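Local coordinates for multiheme cytochrome cf (PDB 6QVM), which probably acts as an extracellular Fe(III) reductase inserted in the S-layer, carrying electrons along eleven c-type hemes to insoluble substrates, at residues A[34-42]-A[72-81]; A[536-544]-A[658-667]. All coordinates share one frame; numbering follows the deposited sequence.

How the contacts relate
Both contacts pack a second segment against residues that ligate heme iron, 30 residues away along the chain in contact 1 and 114 in contact 2. They come in series, contact 1 closing before contact 2 opens, and lie on opposite sides of the centre of the chain. Their centres are 64 Å apart and their nearest atoms about 47 Å, and they share no helix or strand. Contact 1 joins the short helix 35-38 to the start of helix 79-86; contact 2 lays a loop along the start of helix 661-672. Each holds an axial histidine, and contact 2 also holds Met544, a ligand of a further heme, so the ligated hemes lie in distant parts of the molecule, consistent with long-distance electron relay.

Contact 1 (A[34-42]-A[72-81]). With HEC (heme c), chain E.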
loop_
_atom_site.group_PDB
_atom_site.type_symbol
_atom_site.label_atom_id
_atom_site.label_comp_id
_atom_site.label_asym_id
_atom_site.label_seq_id
_atom_site.Cartn_x
_atom_site.Cartn_y
_atom_site.Cartn_z
ATOM N N ASN A 34 -31.354 13.944 5.981
ATOM C CA ASN A 34 -31.898 12.613 5.752
ATOM C C ASN A 34 -30.807 11.660 5.281
ATOM O O ASN A 34 -29.804 12.075 4.689
ATOM C CB ASN A 34 -33.010 12.664 4.706
ATOM C CG ASN A 34 -34.343 13.063 5.296
ATOM O OD1 ASN A 34 -34.417 13.542 6.430
ATOM N ND2 ASN A 34 -35.411 12.857 4.532
ATOM N N CYS A 35 -31.020 10.366 5.532
ATOM C CA CYS A 35 -30.122 9.344 5.012
ATOM C C CYS A 35 -29.979 9.488 3.505
ATOM O O CYS A 35 -28.871 9.428 2.963
ATOM C CB CYS A 35 -30.649 7.950 5.359
ATOM S SG CYS A 35 -31.156 7.724 7.073
ATOM N N SER A 36 -31.101 9.700 2.815
ATOM C CA SER A 36 -31.112 9.782 1.360
ATOM C C SER A 36 -30.329 10.976 0.827
ATOM O O SER A 36 -30.090 11.047 -0.383
ATOM C CB SER A 36 -32.556 9.843 0.860
ATOM O OG SER A 36 -33.139 11.101 1.159
ATOM N N TYR A 37 -29.943 11.915 1.694
ATOM C CA TYR A 37 -29.134 13.051 1.259
ATOM C C TYR A 37 -27.724 12.605 0.885
ATOM O O TYR A 37 -27.163 13.070 -0.114
ATOM C CB TYR A 37 -29.111 14.114 2.361
ATOM C CG TYR A 37 -28.432 15.419 1.991
ATOM C CD1 TYR A 37 -29.071 16.354 1.187
ATOM C CD2 TYR A 37 -27.157 15.720 2.457
ATOM C CE1 TYR A 37 -28.457 17.549 0.848
ATOM C CE2 TYR A 37 -26.532 16.914 2.120
ATOM C CZ TYR A 37 -27.191 17.828 1.321
ATOM O OH TYR A 37 -26.581 19.018 0.982
ATOM N N CYS A 38 -27.148 11.686 1.663
ATOM C CA CYS A 38 -25.803 11.186 1.421
ATOM C C CYS A 38 -25.759 9.759 0.901
ATOM O O CYS A 38 -24.741 9.361 0.329
ATOM C CB CYS A 38 -24.967 11.257 2.704
ATOM S SG CYS A 38 -24.810 12.914 3.412
ATOM N N HIS A 39 -26.822 8.979 1.086
ATOM C CA HIS A 39 -26.853 7.584 0.671
ATOM C C HIS A 39 -27.876 7.386 -0.436
ATOM O O HIS A 39 -28.938 8.016 -0.437
ATOM C CB HIS A 39 -27.193 6.657 1.843
ATOM C CG HIS A 39 -26.165 6.650 2.927
ATOM N ND1 HIS A 39 -25.050 5.839 2.893
ATOM C CD2 HIS A 39 -26.081 7.356 4.078
ATOM C CE1 HIS A 39 -24.324 6.048 3.977
ATOM N NE2 HIS A 39 -24.929 6.963 4.714
ATOM N N GLN A 40 -27.552 6.501 -1.374
ATOM C CA GLN A 40 -28.508 6.102 -2.393
ATOM C C GLN A 40 -29.521 5.126 -1.814
ATOM O O GLN A 40 -29.201 4.295 -0.959
ATOM C CB GLN A 40 -27.802 5.471 -3.592
ATOM C CG GLN A 40 -26.927 6.444 -4.369
ATOM C CD GLN A 40 -26.164 5.773 -5.494
ATOM O OE1 GLN A 40 -26.748 5.077 -6.319
ATOM N NE2 GLN A 40 -24.850 5.963 -5.519
ATOM N N VAL A 41 -30.757 5.240 -2.284
ATOM C CA VAL A 41 -31.845 4.384 -1.824
ATOM C C VAL A 41 -32.381 3.618 -3.028
ATOM O O VAL A 41 -32.294 4.113 -4.161
ATOM C CB VAL A 41 -32.944 5.205 -1.129
ATOM C CG1 VAL A 41 -32.359 6.020 0.021
ATOM C CG2 VAL A 41 -33.634 6.121 -2.125
ATOM N N PRO A 42 -32.922 2.411 -2.842
ATOM C CA PRO A 42 -33.410 1.637 -3.989
ATOM C C PRO A 42 -34.525 2.364 -4.723
ATOM O O PRO A 42 -35.266 3.159 -4.142
ATOM C CB PRO A 42 -33.922 0.339 -3.351
ATOM C CG PRO A 42 -33.181 0.241 -2.063
ATOM C CD PRO A 42 -33.019 1.656 -1.583
ATOM N N THR A 72 -21.788 0.544 2.948
ATOM C CA THR A 72 -22.028 1.364 1.769
ATOM C C THR A 72 -22.107 0.538 0.495
ATOM O O THR A 72 -22.364 1.101 -0.573
ATOM C CB THR A 72 -20.951 2.441 1.624
ATOM O OG1 THR A 72 -19.659 1.858 1.831
ATOM C CG2 THR A 72 -21.178 3.563 2.627
ATOM N N ALA A 73 -21.901 -0.776 0.581
ATOM C CA ALA A 73 -22.238 -1.641 -0.543
ATOM C C ALA A 73 -23.745 -1.746 -0.712
ATOM O O ALA A 73 -24.238 -1.900 -1.835
ATOM C CB ALA A 73 -21.620 -3.024 -0.346
ATOM N N GLN A 74 -24.488 -1.663 0.392
ATOM C CA GLN A 74 -25.945 -1.615 0.320
ATOM C C GLN A 74 -26.421 -0.212 -0.032
ATOM O O GLN A 74 -27.291 -0.036 -0.891
ATOM C CB GLN A 74 -26.561 -2.059 1.650
ATOM C CG GLN A 74 -26.078 -3.405 2.171
ATOM C CD GLN A 74 -26.463 -3.615 3.624
ATOM O OE1 GLN A 74 -25.856 -3.046 4.534
ATOM N NE2 GLN A 74 -27.499 -4.410 3.850
ATOM N N ILE A 75 -25.875 0.793 0.644
ATOM C CA ILE A 75 -26.295 2.178 0.458
ATOM C C ILE A 75 -25.102 3.013 0.003
ATOM O O ILE A 75 -24.479 3.711 0.817
ATOM C CB ILE A 75 -26.929 2.739 1.742
ATOM C CG1 ILE A 75 -26.125 2.321 2.978
ATOM C CG2 ILE A 75 -28.359 2.253 1.864
ATOM C CD1 ILE A 75 -26.515 3.077 4.231
ATOM N N PRO A 76 -24.744 2.975 -1.280
ATOM C CA PRO A 76 -23.604 3.769 -1.749
ATOM C C PRO A 76 -23.884 5.261 -1.632
ATOM O O PRO A 76 -25.031 5.709 -1.559
ATOM C CB PRO A 76 -23.443 3.344 -3.217
ATOM C CG PRO A 76 -24.274 2.084 -3.358
ATOM C CD PRO A 76 -25.398 2.254 -2.382
ATOM N N LEU A 77 -22.805 6.040 -1.634
ATOM C CA LEU A 77 -22.918 7.468 -1.391
ATOM C C LEU A 77 -23.449 8.196 -2.618
ATOM O O LEU A 77 -23.144 7.838 -3.759
ATOM C CB LEU A 77 -21.563 8.048 -0.990
ATOM C CG LEU A 77 -20.910 7.455 0.256
ATOM C CD1 LEU A 77 -19.502 8.001 0.432
ATOM C CD2 LEU A 77 -21.750 7.743 1.489
ATOM N N THR A 78 -24.259 9.221 -2.370
ATOM C CA THR A 78 -24.610 10.183 -3.400
ATOM C C THR A 78 -23.443 11.143 -3.622
ATOM O O THR A 78 -22.411 11.071 -2.950
ATOM C CB THR A 78 -25.869 10.956 -3.005
ATOM O OG1 THR A 78 -25.617 11.720 -1.817
ATOM C CG2 THR A 78 -27.027 9.998 -2.746
ATOM N N GLU A 79 -23.605 12.061 -4.580
ATOM C CA GLU A 79 -22.598 13.099 -4.768
ATOM C C GLU A 79 -22.405 13.887 -3.480
ATOM O O GLU A 79 -21.277 14.198 -3.082
ATOM C CB GLU A 79 -22.999 14.037 -5.903
ATOM C CG GLU A 79 -22.039 15.203 -6.090
ATOM C CD GLU A 79 -22.440 16.117 -7.239
ATOM O OE1 GLU A 79 -23.656 16.233 -7.540
ATOM O OE2 GLU A 79 -21.528 16.715 -7.849
ATOM N N ARG A 80 -23.513 14.215 -2.813
ATOM C CA ARG A 80 -23.437 14.962 -1.562
ATOM C C ARG A 80 -22.688 14.175 -0.494
ATOM O O ARG A 80 -21.937 14.752 0.303
ATOM C CB ARG A 80 -24.840 15.337 -1.081
ATOM C CG ARG A 80 -25.529 16.358 -1.966
ATOM C CD ARG A 80 -24.894 17.732 -1.800
ATOM N NE ARG A 80 -25.079 18.579 -2.973
ATOM C CZ ARG A 80 -24.506 19.768 -3.120
ATOM N NH1 ARG A 80 -23.722 20.239 -2.163
ATOM N NH2 ARG A 80 -24.704 20.476 -4.223
ATOM N N GLY A 81 -22.888 12.855 -0.454
ATOM C CA GLY A 81 -22.153 12.039 0.505
ATOM C C GLY A 81 -20.665 12.000 0.208
ATOM O O GLY A 81 -19.830 12.093 1.114
HETATM FE FE HEC E . -24.399 7.257 6.528
HETATM C CHA HEC E . -21.629 5.225 6.295
HETATM C CHB HEC E . -26.270 4.575 7.550
HETATM C CHC HEC E . -27.109 9.339 6.983
HETATM C CHD HEC E . -22.620 9.910 5.171
HETATM N NA HEC E . -24.019 5.284 6.870
HETATM C C1A HEC E . -22.814 4.637 6.674
HETATM C C2A HEC E . -23.000 3.228 6.946
HETATM C C3A HEC E . -24.290 3.048 7.279
HETATM C C4A HEC E . -24.951 4.335 7.238
HETATM C CMA HEC E . -24.970 1.716 7.654
HETATM C CAA HEC E . -21.891 2.154 6.827
HETATM C CBA HEC E . -21.571 1.559 8.196
HETATM C CGA HEC E . -20.690 2.493 8.980
HETATM O O1A HEC E . -20.844 2.545 10.229
HETATM O O2A HEC E . -19.834 3.180 8.363
HETATM N NB HEC E . -26.327 7.008 7.139
HETATM C C1B HEC E . -26.880 5.813 7.559
HETATM C C2B HEC E . -28.229 6.080 8.008
HETATM C C3B HEC E . -28.472 7.396 7.843
HETATM C C4B HEC E . -27.270 8.007 7.305
HETATM C CMB HEC E . -29.191 4.990 8.533
HETATM C CAB HEC E . -29.780 8.157 8.173
HETATM C CBB HEC E . -30.112 8.101 9.682
HETATM N NC HEC E . -24.796 9.228 6.118
HETATM C C1C HEC E . -25.972 9.894 6.425
HETATM C C2C HEC E . -25.818 11.291 6.052
HETATM C C3C HEC E . -24.556 11.466 5.598
HETATM C C4C HEC E . -23.906 10.162 5.608
HETATM C CMC HEC E . -26.894 12.378 6.294
HETATM C CAC HEC E . -23.888 12.768 5.063
HETATM C CBC HEC E . -23.874 13.924 6.090
HETATM N ND HEC E . -22.437 7.526 5.838
HETATM C C1D HEC E . -21.933 8.722 5.326
HETATM C C2D HEC E . -20.546 8.526 4.979
HETATM C C3D HEC E . -20.245 7.063 5.329
HETATM C C4D HEC E . -21.471 6.524 5.859
HETATM C CMD HEC E . -19.575 9.567 4.387
HETATM C CAD HEC E . -18.909 6.313 5.181
HETATM C CBD HEC E . -18.117 6.567 6.461
HETATM C CGD HEC E . -16.817 5.804 6.446
HETATM O O1D HEC E . -16.823 4.600 6.070
HETATM O O2D HEC E . -15.778 6.405 6.828
HETATM O O HOH W 1 -23.611 19.548 0.554
HETATM O O HOH W 2 -29.251 1.637 -1.863
#
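Thr78 holds the heme-binding Cys-X-X-Cys-His motif by two bonds: its OG1 donates to Tyr37 O at 2.7 Å and its N to Cys38 O, also at 2.7 Å. With chi1 at 63°, OG1 is tucked between the backbone N and carbonyl carbon of Thr78, and it also accepts from Gly81 N (3.3 Å) as the N-cap of helix 79-86. A valine here would probably leave Tyr37 O without its side-chain donor and the first turn of that helix uncapped. Further along, Gln40 N donates to Pro76 O, and the extended Gln40 side chain reaches Leu77 O through NE2. His39, whose NE2 binds the iron, donates a hydrogen bond from ND1 to Ile75 O at 3.0 Å, nearly straight (173°). The oxygen lies in the imidazole plane, which is likely to restrain rotation of the ring about the axial bond, a common second-shell device in c-type cytochromes. Ile75 CD1 covers one face of the same ring, 3.7 Å from its centroid, and also meets the heme at C4A. Arg80 CB lies over a face of the Tyr37 ring, 4.2 Å from its centroid, while a water links Tyr37 OH to Arg80 NH1. Outside the pair, Tyr37 OH bonds to Asp94, Arg80 NH1 to Val93 O, and Arg80 NH2 forms a salt bridge with Glu108. Thr24 N is the second axial ligand, and Glu79 pairs with Arg111, tying helix 79-86 to helix 102-113.

Contact 2 (A[536-544]-A[658-667]); sequences IPEKVYNPM and IHNTALTELL. With HEC (heme c), chain N; NGA (2-acetamido-2-deoxy-beta-D-galactopyranose), chain C.
Asn542 and Asn660 bring the two backbones closest, their CA atoms 5.1 Å apart, and from there the loop 536-544 runs back along the first turns of helix 661-672, so that Val540 faces Leu663 and Ile536 faces Leu666. The helix begins with an asparagine N-cap: Asn660 OD1 accepts from Leu663 N at 3.2 Å, the donor standing above the amide plane rather than in it. The Asn660 amide, carried out by a chi1 of -163° that sets CG opposite the backbone N, stacks on that of Asn542, the planes 8° apart. Asn660 ND2 donates to Val522 O and, more weakly, to Val540 O at 3.3 Å. Asn542 ND2 bonds to Phe523 O, and OD1 closes an Asx turn on Met544 N. Beyond the amides the packing is mostly apolar, though Pro543 lies against Thr661 OG1 as well as Ala662 CB. Val540 CG2 meets Leu663 CD1 at 3.8 Å, and Leu666 CD2 touches both Ile536 CG2 (3.5 Å) and Pro537 CD, meeting the proline tip to tip. Tyr541 points away from the helix and bears the O-linked sugar on OH. Both segments also supply iron ligands: His659 NE2, with His553, to one heme and Met544 SD, with His599, to another; Met544 CE touches Thr661 CG2 at 3.6 Å. One water donates to Asn542 OD1 and to Ile658 O (2.7 Å) and accepts from Thr661 N.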
loop_
_atom_site.group_PDB
_atom_site.type_symbol
_atom_site.label_atom_id
_atom_site.label_comp_id
_atom_site.label_asym_id
_atom_site.label_seq_id
_atom_site.Cartn_x
_atom_site.Cartn_y
_atom_site.Cartn_z
ATOM N N ILE A 536 26.266 -21.168 33.211
ATOM C CA ILE A 536 26.359 -20.426 31.959
ATOM C C ILE A 536 25.802 -19.027 32.205
ATOM O O ILE A 536 24.655 -18.904 32.661
ATOM C CB ILE A 536 25.634 -21.147 30.807
ATOM C CG1 ILE A 536 24.182 -21.465 31.158
ATOM C CG2 ILE A 536 26.362 -22.439 30.449
ATOM C CD1 ILE A 536 23.530 -22.421 30.181
ATOM N N PRO A 537 26.571 -17.969 31.955
ATOM C CA PRO A 537 26.217 -16.652 32.487
ATOM C C PRO A 537 24.931 -16.108 31.889
ATOM O O PRO A 537 24.436 -16.583 30.863
ATOM C CB PRO A 537 27.415 -15.777 32.099
ATOM C CG PRO A 537 28.520 -16.742 31.783
ATOM C CD PRO A 537 27.825 -17.926 31.190
ATOM N N GLU A 538 24.395 -15.088 32.563
ATOM C CA GLU A 538 23.165 -14.444 32.109
ATOM C C GLU A 538 23.277 -13.947 30.674
ATOM O O GLU A 538 22.274 -13.888 29.953
ATOM C CB GLU A 538 22.817 -13.278 33.037
ATOM N N LYS A 539 24.484 -13.593 30.241
ATOM C CA LYS A 539 24.685 -13.023 28.914
ATOM C C LYS A 539 26.046 -13.470 28.404
ATOM O O LYS A 539 27.074 -13.148 29.010
ATOM C CB LYS A 539 24.587 -11.497 28.969
ATOM C CG LYS A 539 23.913 -10.847 27.768
ATOM C CD LYS A 539 24.878 -10.688 26.611
ATOM C CE LYS A 539 24.189 -10.100 25.392
ATOM N NZ LYS A 539 23.641 -8.746 25.648
ATOM N N VAL A 540 26.053 -14.230 27.316
ATOM C CA VAL A 540 27.282 -14.652 26.657
ATOM C C VAL A 540 27.371 -13.852 25.363
ATOM O O VAL A 540 26.648 -14.122 24.398
ATOM C CB VAL A 540 27.319 -16.163 26.397
ATOM C CG1 VAL A 540 28.635 -16.565 25.741
ATOM C CG2 VAL A 540 27.106 -16.934 27.693
ATOM N N TYR A 541 28.257 -12.858 25.345
ATOM C CA TYR A 541 28.338 -11.949 24.210
ATOM C C TYR A 541 28.787 -12.697 22.957
ATOM O O TYR A 541 29.727 -13.498 22.993
ATOM C CB TYR A 541 29.280 -10.785 24.527
ATOM C CG TYR A 541 28.778 -9.836 25.611
ATOM C CD1 TYR A 541 27.856 -8.836 25.322
ATOM C CD2 TYR A 541 29.238 -9.937 26.920
ATOM C CE1 TYR A 541 27.399 -7.969 26.313
ATOM C CE2 TYR A 541 28.786 -9.075 27.917
ATOM C CZ TYR A 541 27.866 -8.092 27.609
ATOM O OH TYR A 541 27.416 -7.232 28.601
ATOM N N ASN A 542 28.094 -12.433 21.853
ATOM C CA ASN A 542 28.275 -13.168 20.604
ATOM C C ASN A 542 29.467 -12.612 19.828
ATOM O O ASN A 542 29.454 -11.434 19.457
ATOM C CB ASN A 542 26.993 -13.059 19.778
ATOM C CG ASN A 542 27.039 -13.837 18.466
ATOM O OD1 ASN A 542 28.103 -14.189 17.950
ATOM N ND2 ASN A 542 25.859 -14.095 17.914
ATOM N N PRO A 543 30.499 -13.417 19.550
ATOM C CA PRO A 543 31.665 -12.892 18.817
ATOM C C PRO A 543 31.327 -12.341 17.441
ATOM O O PRO A 543 32.055 -11.477 16.941
ATOM C CB PRO A 543 32.597 -14.110 18.720
ATOM C CG PRO A 543 32.180 -14.987 19.850
ATOM C CD PRO A 543 30.691 -14.818 19.956
ATOM N N MET A 544 30.253 -12.817 16.810
ATOM C CA MET A 544 29.781 -12.261 15.550
ATOM C C MET A 544 28.533 -11.410 15.746
ATOM O O MET A 544 27.748 -11.238 14.810
ATOM C CB MET A 544 29.532 -13.375 14.531
ATOM C CG MET A 544 30.814 -13.914 13.915
ATOM S SD MET A 544 30.589 -15.253 12.737
ATOM C CE MET A 544 30.832 -16.675 13.792
ATOM N N ILE A 658 26.830 -21.228 14.571
ATOM C CA ILE A 658 27.255 -19.961 13.985
ATOM C C ILE A 658 26.532 -18.788 14.642
ATOM O O ILE A 658 27.117 -17.714 14.821
ATOM C CB ILE A 658 27.039 -19.983 12.461
ATOM C CG1 ILE A 658 27.954 -21.025 11.812
ATOM C CG2 ILE A 658 27.297 -18.613 11.861
ATOM C CD1 ILE A 658 29.421 -20.660 11.877
ATOM N N HIS A 659 25.266 -18.967 15.025
ATOM C CA HIS A 659 24.517 -17.894 15.671
ATOM C C HIS A 659 25.181 -17.380 16.945
ATOM O O HIS A 659 24.828 -16.289 17.407
ATOM C CB HIS A 659 23.091 -18.368 15.983
ATOM C CG HIS A 659 22.221 -18.502 14.768
ATOM N ND1 HIS A 659 20.976 -19.091 14.800
ATOM C CD2 HIS A 659 22.425 -18.129 13.482
ATOM C CE1 HIS A 659 20.447 -19.070 13.588
ATOM N NE2 HIS A 659 21.305 -18.489 12.770
ATOM N N ASN A 660 26.107 -18.143 17.533
ATOM C CA ASN A 660 26.868 -17.711 18.699
ATOM C C ASN A 660 27.951 -18.737 19.000
ATOM O O ASN A 660 27.716 -19.686 19.755
ATOM C CB ASN A 660 25.967 -17.517 19.924
ATOM C CG ASN A 660 26.635 -16.679 21.008
ATOM O OD1 ASN A 660 27.862 -16.604 21.090
ATOM N ND2 ASN A 660 25.827 -16.041 21.841
ATOM N N THR A 661 29.141 -18.552 18.415
ATOM C CA THR A 661 30.192 -19.560 18.537
ATOM C C THR A 661 30.592 -19.771 19.994
ATOM O O THR A 661 30.884 -20.899 20.408
ATOM C CB THR A 661 31.411 -19.169 17.700
ATOM O OG1 THR A 661 31.809 -17.834 18.043
ATOM C CG2 THR A 661 31.093 -19.259 16.221
ATOM N N ALA A 662 30.590 -18.701 20.790
ATOM C CA ALA A 662 31.053 -18.796 22.171
ATOM C C ALA A 662 30.004 -19.429 23.079
ATOM O O ALA A 662 30.340 -20.245 23.946
ATOM C CB ALA A 662 31.444 -17.413 22.689
ATOM N N LEU A 663 28.732 -19.069 22.898
ATOM C CA LEU A 663 27.680 -19.769 23.627
ATOM C C LEU A 663 27.620 -21.236 23.226
ATOM O O LEU A 663 27.253 -22.087 24.042
ATOM C CB LEU A 663 26.324 -19.099 23.394
ATOM C CG LEU A 663 25.147 -19.699 24.170
ATOM C CD1 LEU A 663 25.445 -19.665 25.657
ATOM C CD2 LEU A 663 23.851 -18.969 23.861
ATOM N N THR A 664 28.008 -21.553 21.990
ATOM C CA THR A 664 27.914 -22.926 21.502
ATOM C C THR A 664 28.934 -23.832 22.182
ATOM O O THR A 664 28.602 -24.943 22.607
ATOM C CB THR A 664 28.095 -22.948 19.986
ATOM O OG1 THR A 664 26.900 -22.462 19.359
ATOM C CG2 THR A 664 28.396 -24.359 19.497
ATOM N N GLU A 665 30.181 -23.377 22.301
ATOM C CA GLU A 665 31.195 -24.213 22.933
ATOM C C GLU A 665 30.985 -24.288 24.439
ATOM O O GLU A 665 31.178 -25.348 25.045
ATOM C CB GLU A 665 32.588 -23.698 22.586
ATOM C CG GLU A 665 32.959 -23.934 21.128
ATOM C CD GLU A 665 34.422 -23.659 20.832
ATOM O OE1 GLU A 665 34.917 -22.580 21.213
ATOM O OE2 GLU A 665 35.080 -24.530 20.223
ATOM N N LEU A 666 30.548 -23.186 25.056
ATOM C CA LEU A 666 30.184 -23.224 26.467
ATOM C C LEU A 666 28.965 -24.097 26.711
ATOM O O LEU A 666 28.759 -24.551 27.841
ATOM C CB LEU A 666 29.929 -21.803 26.985
ATOM C CG LEU A 666 29.843 -21.576 28.500
ATOM C CD1 LEU A 666 31.202 -21.209 29.095
ATOM C CD2 LEU A 666 28.797 -20.516 28.822
ATOM N N LEU A 667 28.151 -24.335 25.679
ATOM C CA LEU A 667 27.015 -25.238 25.831
ATOM C C LEU A 667 27.432 -26.691 25.645
ATOM O O LEU A 667 26.950 -27.573 26.361
ATOM C CB LEU A 667 25.901 -24.872 24.846
ATOM C CG LEU A 667 24.952 -23.741 25.234
ATOM C CD1 LEU A 667 23.711 -23.749 24.350
ATOM C CD2 LEU A 667 24.569 -23.828 26.704
HETATM FE FE HEC N . 20.799 -17.716 11.084
HETATM C CHA HEC N . 20.386 -20.992 10.234
HETATM C CHB HEC N . 17.422 -17.560 11.975
HETATM C CHC HEC N . 21.250 -14.595 12.320
HETATM C CHD HEC N . 24.029 -17.704 9.819
HETATM N NA HEC N . 19.203 -19.002 11.099
HETATM C C1A HEC N . 19.267 -20.320 10.690
HETATM C C2A HEC N . 17.941 -20.889 10.830
HETATM C C3A HEC N . 17.124 -19.947 11.302
HETATM C C4A HEC N . 17.901 -18.746 11.484
HETATM C CMA HEC N . 15.619 -20.123 11.587
HETATM C CAA HEC N . 17.552 -22.337 10.485
HETATM C CBA HEC N . 17.397 -22.373 8.978
HETATM C CGA HEC N . 17.488 -23.791 8.503
HETATM O O1A HEC N . 18.296 -24.059 7.579
HETATM O O2A HEC N . 16.751 -24.652 9.049
HETATM N NB HEC N . 19.550 -16.325 11.958
HETATM C C1B HEC N . 18.226 -16.499 12.323
HETATM C C2B HEC N . 17.828 -15.372 13.140
HETATM C C3B HEC N . 18.885 -14.537 13.230
HETATM C C4B HEC N . 19.990 -15.129 12.487
HETATM C CMB HEC N . 16.408 -15.184 13.725
HETATM C CAB HEC N . 18.954 -13.189 13.990
HETATM C CBB HEC N . 18.737 -13.389 15.508
HETATM N NC HEC N . 22.341 -16.402 11.035
HETATM C C1C HEC N . 22.307 -15.155 11.632
HETATM C C2C HEC N . 23.594 -14.518 11.428
HETATM C C3C HEC N . 24.390 -15.385 10.770
HETATM C C4C HEC N . 23.603 -16.579 10.495
HETATM C CMC HEC N . 23.983 -13.129 11.986
HETATM C CAC HEC N . 25.863 -15.169 10.322
HETATM C CBC HEC N . 26.800 -14.997 11.537
HETATM N ND HEC N . 22.027 -19.130 10.163
HETATM C C1D HEC N . 23.332 -18.894 9.732
HETATM C C2D HEC N . 23.851 -20.118 9.174
HETATM C C3D HEC N . 22.721 -21.150 9.292
HETATM C C4D HEC N . 21.623 -20.448 9.929
HETATM C CMD HEC N . 25.252 -20.337 8.570
HETATM C CAD HEC N . 22.780 -22.624 8.833
HETATM C CBD HEC N . 21.721 -22.835 7.756
HETATM C CGD HEC N . 22.329 -23.476 6.533
HETATM O O1D HEC N . 22.081 -22.963 5.407
HETATM O O2D HEC N . 23.062 -24.492 6.680
HETATM C C1 NGA C . 27.283 -6.439 29.719
HETATM C C2 NGA C . 26.990 -5.027 30.252
HETATM C C3 NGA C . 27.227 -4.849 31.759
HETATM C C4 NGA C . 26.777 -6.079 32.540
HETATM C C5 NGA C . 27.288 -7.352 31.880
HETATM C C6 NGA C . 26.873 -8.595 32.652
HETATM C C7 NGA C . 27.466 -3.603 28.348
HETATM C C8 NGA C . 28.004 -2.253 27.989
HETATM N N2 NGA C . 27.823 -4.086 29.534
HETATM O O3 NGA C . 26.562 -3.694 32.269
HETATM O O4 NGA C . 25.370 -6.122 32.597
HETATM O O5 NGA C . 26.766 -7.433 30.576
HETATM O O6 NGA C . 26.804 -9.685 31.757
HETATM O O7 NGA C . 26.733 -4.205 27.567
HETATM O O HOH W 3 28.906 -16.502 16.395
#